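Local structure of glutaredoxin (Chlorella sorokiniana, 4I2U) at residues 14-18 and 100-105; 35-39 and 96-100. The protein binds glutathione and, as a thioredoxin-fold glutaredoxin, probably uses it to reduce disulfides or glutathionylated proteins in keeping the cell's redox balance. One frame throughout, in Å; residues are numbered along the deposited sequence.

Interaction 1. Residues 14-18 and 100-105; sequences GNKVV and LRNAGV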
ATOM      1  N   GLY A  14      -5.046   4.097  10.170  1.00  8.08           N
ATOM      2  CA  GLY A  14      -4.137   4.844  11.018  1.00 10.29           C
ATOM      3  C   GLY A  14      -2.901   5.363  10.315  1.00  9.27           C
ATOM      4  O   GLY A  14      -2.149   6.115  10.912  1.00 11.65           O
ATOM      5  N   ASN A  15      -2.692   4.974   9.058  1.00  7.65           N
ATOM      6  CA  ASN A  15      -1.524   5.383   8.285  1.00  8.80           C
ATOM      7  C   ASN A  15      -1.979   5.724   6.893  1.00  8.78           C
ATOM      8  O   ASN A  15      -2.721   4.957   6.298  1.00  8.90           O
ATOM      9  CB  ASN A  15      -0.510   4.256   8.220  1.00  7.96           C
ATOM     10  CG  ASN A  15      -0.057   3.819   9.575  1.00 11.89           C
ATOM     11  OD1 ASN A  15       0.834   4.434  10.161  1.00 12.68           O
ATOM     12  ND2 ASN A  15      -0.687   2.788  10.113  1.00 11.17           N
ATOM     13  N   LYS A  16      -1.546   6.856   6.362  1.00  7.50           N
ATOM     14  CA  LYS A  16      -2.053   7.340   5.091  1.00  8.01           C
ATOM     15  C   LYS A  16      -1.597   6.538   3.882  1.00  7.38           C
ATOM     16  O   LYS A  16      -2.299   6.494   2.893  1.00  8.54           O
ATOM     17  CB  LYS A  16      -1.645   8.804   4.905  1.00  9.32           C
ATOM     18  CG  LYS A  16      -2.275   9.764   5.894  1.00 12.61           C
ATOM     19  CD  LYS A  16      -3.764   9.846   5.680  1.00 15.08           C
ATOM     20  CE  LYS A  16      -4.400  10.869   6.595  1.00 15.40           C
ATOM     21  NZ  LYS A  16      -5.449  11.653   5.894  1.00 27.02           N
ATOM     22  N   VAL A  17      -0.400   5.966   3.915  1.00  6.22           N
ATOM     23  CA  VAL A  17       0.134   5.254   2.763  1.00  6.37           C
ATOM     24  C   VAL A  17       0.616   3.911   3.248  1.00  6.52           C
ATOM     25  O   VAL A  17       1.580   3.833   4.023  1.00  7.59           O
ATOM     26  CB  VAL A  17       1.271   6.036   2.087  1.00  6.94           C
ATOM     27  CG1 VAL A  17       1.787   5.260   0.907  1.00  7.59           C
ATOM     28  CG2 VAL A  17       0.774   7.402   1.664  1.00  8.24           C
ATOM     29  N   VAL A  18      -0.082   2.855   2.844  1.00  6.00           N
ATOM     30  CA  VAL A  18       0.221   1.507   3.297  1.00  5.59           C
ATOM     31  C   VAL A  18       0.438   0.583   2.115  1.00  5.45           C
ATOM     32  O   VAL A  18      -0.341   0.593   1.155  1.00  6.68           O
ATOM     33  CB  VAL A  18      -0.935   0.958   4.173  1.00  6.18           C
ATOM     34  CG1 VAL A  18      -0.668  -0.475   4.611  1.00  7.57           C
ATOM     35  CG2 VAL A  18      -1.142   1.849   5.390  1.00  7.54           C
ATOM     36  N   LEU A 100      -2.676  11.424  -3.085  1.00  7.37           N
ATOM     37  CA  LEU A 100      -1.765  11.773  -1.993  1.00  7.30           C
ATOM     38  C   LEU A 100      -1.985  13.201  -1.514  1.00  8.48           C
ATOM     39  O   LEU A 100      -1.954  13.459  -0.309  1.00  9.06           O
ATOM     40  CB  LEU A 100      -0.322  11.571  -2.435  1.00  7.86           C
ATOM     41  CG  LEU A 100       0.127  10.138  -2.728  1.00  7.82           C
ATOM     42  CD1 LEU A 100       1.514  10.156  -3.299  1.00  8.41           C
ATOM     43  CD2 LEU A 100       0.105   9.265  -1.483  1.00  8.48           C
ATOM     44  N   ARG A 101      -2.227  14.123  -2.430  1.00  7.49           N
ATOM     45  CA  ARG A 101      -2.540  15.484  -2.019  1.00  9.21           C
ATOM     46  C   ARG A 101      -3.861  15.518  -1.248  1.00 10.43           C
ATOM     47  O   ARG A 101      -3.974  16.180  -0.214  1.00 10.38           O
ATOM     48  CB  ARG A 101      -2.596  16.423  -3.222  1.00 10.00           C
ATOM     49  CG  ARG A 101      -1.229  16.715  -3.810  1.00 12.83           C
ATOM     50  CD  ARG A 101      -1.209  17.890  -4.792  1.00 17.12           C
ATOM     51  NE  ARG A 101      -1.940  17.568  -6.010  1.00 21.54           N
ATOM     52  CZ  ARG A 101      -1.405  17.066  -7.127  1.00 17.73           C
ATOM     53  NH1 ARG A 101      -0.100  16.848  -7.258  1.00 19.01           N
ATOM     54  NH2 ARG A 101      -2.202  16.799  -8.132  1.00 18.26           N
ATOM     55  N   ASN A 102      -4.866  14.781  -1.718  1.00  9.40           N
ATOM     56  CA  ASN A 102      -6.145  14.770  -1.017  1.00 11.08           C
ATOM     57  C   ASN A 102      -6.005  14.183   0.386  1.00 12.59           C
ATOM     58  O   ASN A 102      -6.729  14.577   1.313  1.00 15.02           O
ATOM     59  CB  ASN A 102      -7.187  13.972  -1.798  1.00 13.20           C
ATOM     60  CG  ASN A 102      -7.654  14.682  -3.045  1.00 15.99           C
ATOM     61  OD1 ASN A 102      -7.428  15.881  -3.215  1.00 18.56           O
ATOM     62  ND2 ASN A 102      -8.303  13.940  -3.932  1.00 16.57           N
ATOM     63  N   ALA A 103      -5.077  13.247   0.545  1.00 10.35           N
ATOM     64  CA  ALA A 103      -4.836  12.597   1.826  1.00 11.02           C
ATOM     65  C   ALA A 103      -4.000  13.456   2.763  1.00 11.38           C
ATOM     66  O   ALA A 103      -3.828  13.113   3.930  1.00 13.82           O
ATOM     67  CB  ALA A 103      -4.161  11.246   1.603  1.00 10.79           C
ATOM     68  N   GLY A 104      -3.480  14.572   2.259  1.00 10.04           N
ATOM     69  CA  GLY A 104      -2.731  15.504   3.076  1.00 12.05           C
ATOM     70  C   GLY A 104      -1.264  15.169   3.279  1.00 13.06           C
ATOM     71  O   GLY A 104      -0.624  15.718   4.171  1.00 15.04           O
ATOM     72  N   VAL A 105      -0.717  14.282   2.460  1.00 10.12           N
ATOM     73  CA  VAL A 105       0.663  13.848   2.629  1.00 10.32           C
ATOM     74  C   VAL A 105       1.566  14.266   1.480  1.00 10.79           C
ATOM     75  O   VAL A 105       2.737  13.871   1.431  1.00 11.08           O
ATOM     76  CB  VAL A 105       0.769  12.303   2.840  1.00 10.35           C
ATOM     77  CG1 VAL A 105       0.029  11.887   4.090  1.00 13.64           C
ATOM     78  CG2 VAL A 105       0.278  11.527   1.619  1.00 12.76           C
TER
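Val17, the first residue of strand 17-21, lays CG2 against CD2 of Leu100 at 3.7 Å and reaches CG2 of Val105 at 4.2 Å, so its methyl group meets both the last part of helix 95-102 and the residue that follows its terminal turn. One residue earlier, Lys16 reaches toward residues 103-105: its CB is 3.6 Å from Val105 CG1, its CD is 4.3 Å from Ala103 CB, and its NZ donates a hydrogen bond to Ala103 O at 2.9 Å. The lysine thus combines aliphatic packing with a polar link to a backbone carbonyl. That carbonyl precedes Gly104, which takes positive phi (83°) in a Schellman motif. Gly104 N bonds to Arg101 O (3.0 Å) and Val105 N to Leu100 O (3.1 Å), turning the chain so that the side chain of Val105 comes back toward Lys16 and Val17. Strand 17-21 runs between strands 45-48 and 73-76, with Val17 pairing through its backbone with Thr45 and Val18 with Phe75. On the face of the sheet that carries helices 26-36 and 95-102, Val17 and Leu100 also touch Ile76 of strand 73-76, while Leu39 packs on Val17.

Interaction 2. Residues 35-39 and 96-100; sequences LEKFL and LEVML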
ATOM      1  N   LEU A  35       5.780   4.982  -5.066  1.00  7.34           N
ATOM      2  CA  LEU A  35       5.411   5.831  -3.946  1.00  6.83           C
ATOM      3  C   LEU A  35       6.576   6.730  -3.507  1.00  7.30           C
ATOM      4  O   LEU A  35       6.364   7.888  -3.125  1.00  7.82           O
ATOM      5  CB  LEU A  35       4.952   4.968  -2.769  1.00  6.70           C
ATOM      6  CG  LEU A  35       3.643   4.200  -3.010  1.00  8.90           C
ATOM      7  CD1 LEU A  35       3.495   3.109  -1.989  1.00 10.36           C
ATOM      8  CD2 LEU A  35       2.460   5.148  -2.963  1.00 10.53           C
ATOM      9  N   GLU A  36       7.803   6.227  -3.606  1.00  7.20           N
ATOM     10  CA  GLU A  36       8.976   6.956  -3.139  1.00  8.40           C
ATOM     11  C   GLU A  36       9.330   8.117  -4.033  1.00  9.28           C
ATOM     12  O   GLU A  36      10.150   8.947  -3.647  1.00 11.01           O
ATOM     13  CB  GLU A  36      10.169   6.016  -3.006  1.00  8.93           C
ATOM     14  CG  GLU A  36      10.061   5.071  -1.810  1.00 11.63           C
ATOM     15  CD  GLU A  36      10.995   3.882  -1.882  1.00 16.52           C
ATOM     16  OE1 GLU A  36      11.887   3.864  -2.752  1.00 20.94           O
ATOM     17  OE2 GLU A  36      10.820   2.963  -1.062  1.00 18.44           O
ATOM     18  N   LYS A  37       8.714   8.225  -5.204  1.00  8.80           N
ATOM     19  CA  LYS A  37       8.878   9.423  -6.021  1.00  9.47           C
ATOM     20  C   LYS A  37       8.289  10.631  -5.306  1.00 10.94           C
ATOM     21  O   LYS A  37       8.695  11.762  -5.559  1.00 11.70           O
ATOM     22  CB  LYS A  37       8.172   9.263  -7.361  1.00 12.87           C
ATOM     23  CG  LYS A  37       8.719   8.179  -8.256  1.00 17.11           C
ATOM     24  CD  LYS A  37       7.807   7.988  -9.462  1.00 19.74           C
ATOM     25  CE  LYS A  37       8.339   6.938 -10.423  1.00 33.34           C
ATOM     26  NZ  LYS A  37       9.448   7.455 -11.271  1.00 39.03           N
ATOM     27  N   PHE A  38       7.313  10.405  -4.436  1.00  9.10           N
ATOM     28  CA  PHE A  38       6.542  11.495  -3.840  1.00  8.96           C
ATOM     29  C   PHE A  38       6.699  11.625  -2.348  1.00  9.21           C
ATOM     30  O   PHE A  38       6.504  12.726  -1.811  1.00  9.36           O
ATOM     31  CB  PHE A  38       5.063  11.310  -4.178  1.00  9.96           C
ATOM     32  CG  PHE A  38       4.819  11.117  -5.637  1.00  9.88           C
ATOM     33  CD1 PHE A  38       5.055  12.154  -6.513  1.00 13.85           C
ATOM     34  CD2 PHE A  38       4.419   9.898  -6.141  1.00 12.49           C
ATOM     35  CE1 PHE A  38       4.861  11.998  -7.864  1.00 15.46           C
ATOM     36  CE2 PHE A  38       4.217   9.736  -7.503  1.00 13.11           C
ATOM     37  CZ  PHE A  38       4.441  10.785  -8.363  1.00 15.17           C
ATOM     38  N   LEU A  39       7.054  10.524  -1.686  1.00  9.48           N
ATOM     39  CA  LEU A  39       7.100  10.411  -0.235  1.00 11.12           C
ATOM     40  C   LEU A  39       8.362   9.718   0.192  1.00 10.77           C
ATOM     41  O   LEU A  39       8.841   8.807  -0.494  1.00 13.25           O
ATOM     42  CB  LEU A  39       5.995   9.460   0.232  1.00 16.64           C
ATOM     43  CG  LEU A  39       4.590   9.641  -0.330  1.00 21.10           C
ATOM     44  CD1 LEU A  39       3.791   8.376  -0.161  1.00 20.03           C
ATOM     45  CD2 LEU A  39       3.891  10.800   0.355  1.00 29.02           C
ATOM     46  N   LEU A  96      -2.173   9.154  -8.718  1.00  8.12           N
ATOM     47  CA  LEU A  96      -1.624   8.878  -7.404  1.00  7.81           C
ATOM     48  C   LEU A  96      -1.327  10.179  -6.679  1.00  8.52           C
ATOM     49  O   LEU A  96      -1.650  10.342  -5.497  1.00  8.51           O
ATOM     50  CB  LEU A  96      -0.376   8.014  -7.515  1.00  8.87           C
ATOM     51  CG  LEU A  96       0.275   7.669  -6.167  1.00  9.42           C
ATOM     52  CD1 LEU A  96      -0.680   6.915  -5.238  1.00 12.63           C
ATOM     53  CD2 LEU A  96       1.507   6.861  -6.406  1.00 10.38           C
ATOM     54  N   GLU A  97      -0.729  11.126  -7.374  1.00  7.79           N
ATOM     55  CA  GLU A  97      -0.442  12.421  -6.770  1.00  8.93           C
ATOM     56  C   GLU A  97      -1.716  13.101  -6.298  1.00  7.71           C
ATOM     57  O   GLU A  97      -1.738  13.692  -5.232  1.00  8.05           O
ATOM     58  CB  GLU A  97       0.286  13.330  -7.758  1.00  9.85           C
ATOM     59  CG  GLU A  97       1.736  12.983  -7.943  1.00 11.33           C
ATOM     60  CD  GLU A  97       2.301  13.620  -9.182  1.00 13.53           C
ATOM     61  OE1 GLU A  97       2.170  13.040 -10.273  1.00 13.09           O
ATOM     62  OE2 GLU A  97       2.868  14.727  -9.071  1.00 15.54           O
ATOM     63  N   VAL A  98      -2.782  13.040  -7.086  1.00  8.70           N
ATOM     64  CA  VAL A  98      -4.045  13.623  -6.653  1.00  9.11           C
ATOM     65  C   VAL A  98      -4.496  12.972  -5.349  1.00  8.67           C
ATOM     66  O   VAL A  98      -4.892  13.659  -4.407  1.00  8.95           O
ATOM     67  CB  VAL A  98      -5.148  13.476  -7.737  1.00 10.40           C
ATOM     68  CG1 VAL A  98      -6.528  13.886  -7.186  1.00 13.94           C
ATOM     69  CG2 VAL A  98      -4.793  14.293  -8.971  1.00 13.50           C
ATOM     70  N   MET A  99      -4.444  11.649  -5.280  1.00  7.96           N
ATOM     71  CA  MET A  99      -4.841  10.964  -4.054  1.00  7.91           C
ATOM     72  C   MET A  99      -3.977  11.322  -2.866  1.00  7.96           C
ATOM     73  O   MET A  99      -4.477  11.496  -1.746  1.00  7.88           O
ATOM     74  CB  MET A  99      -4.829   9.455  -4.257  1.00 10.01           C
ATOM     75  CG  MET A  99      -5.945   9.000  -5.177  1.00 10.60           C
ATOM     76  SD  MET A  99      -6.165   7.233  -5.295  1.00 15.38           S
ATOM     77  CE  MET A  99      -4.737   6.853  -6.197  1.00 14.20           C
ATOM     78  N   LEU A 100      -2.676  11.424  -3.085  1.00  7.37           N
ATOM     79  CA  LEU A 100      -1.765  11.773  -1.993  1.00  7.30           C
ATOM     80  C   LEU A 100      -1.985  13.201  -1.514  1.00  8.48           C
ATOM     81  O   LEU A 100      -1.954  13.459  -0.309  1.00  9.06           O
ATOM     82  CB  LEU A 100      -0.322  11.571  -2.435  1.00  7.86           C
ATOM     83  CG  LEU A 100       0.127  10.138  -2.728  1.00  7.82           C
ATOM     84  CD1 LEU A 100       1.514  10.156  -3.299  1.00  8.41           C
ATOM     85  CD2 LEU A 100       0.105   9.265  -1.483  1.00  8.48           C
TER
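The Phe38 ring, set by chi1 of -52° (m) and chi2 of -67°, stands beside helix 95-102 with one face turned to Glu97. Glu97 CG lies 3.7 Å from the ring centroid and 27° off its normal, a CH-pi contact whose closest pair is Phe38 CE1 to Glu97 CG at 3.3 Å. The glutamate therefore contributes its aliphatic part: chi1 m places CG over the ring, and chi2 t runs on to the carboxylate. Leu96 adopts the tp rotamer and directs CD2 between two partners, Leu35 CD2 at 4.0 Å and Phe38 CE2 at 4.1 Å. Leu35, an mt rotamer, has its CA-to-CB bond sideways to the helix, yet its end swings nearer to make that contact. Leu100, also mt, rests CD1 3.8 Å from Phe38 CB and CD2 4.0 Å from CD1 of Leu39, again mt; Leu100 CD1 is 4.3 Å from Leu39 CD1. Leu96 and Leu100, one helical turn apart, thus face the same side. No hydrogen bond crosses. Ala91 of helix 84-93 also touches Phe38 and Leu96; Leu35, Leu39 and Leu100 touch Val17 of strand 17-21, and Leu96 and Leu100 touch Ile76. Joining the end of helix 26-36, with the thioredoxin-type CxxC at its start, to the C-terminal helix on one side of the central sheet belongs to the thioredoxin fold of glutaredoxins.

Overall arrangement
Interactions 1 and 2 lie about 9 Å apart, centre to centre, on the same side of the chain's centre, and share Leu100 of helix 95-102. Strand 17-21 precedes helix 26-36 and 96-100 runs into 100-105, so interaction 2 is nested within the loop closed by interaction 1. The two meet directly: Val17 CG2 is 3.7 Å from Leu39 CD1, and Val17 CG1 3.9 Å from Leu35 CD2. Their leucine and valine side chains join in one apolar layer between the sheet and helices 26-36 and 95-102, with Lys16 and Glu97 at its margins. Glutathione lies about 12 Å from the Leu35 side chain: these contacts build the core, not its pocket.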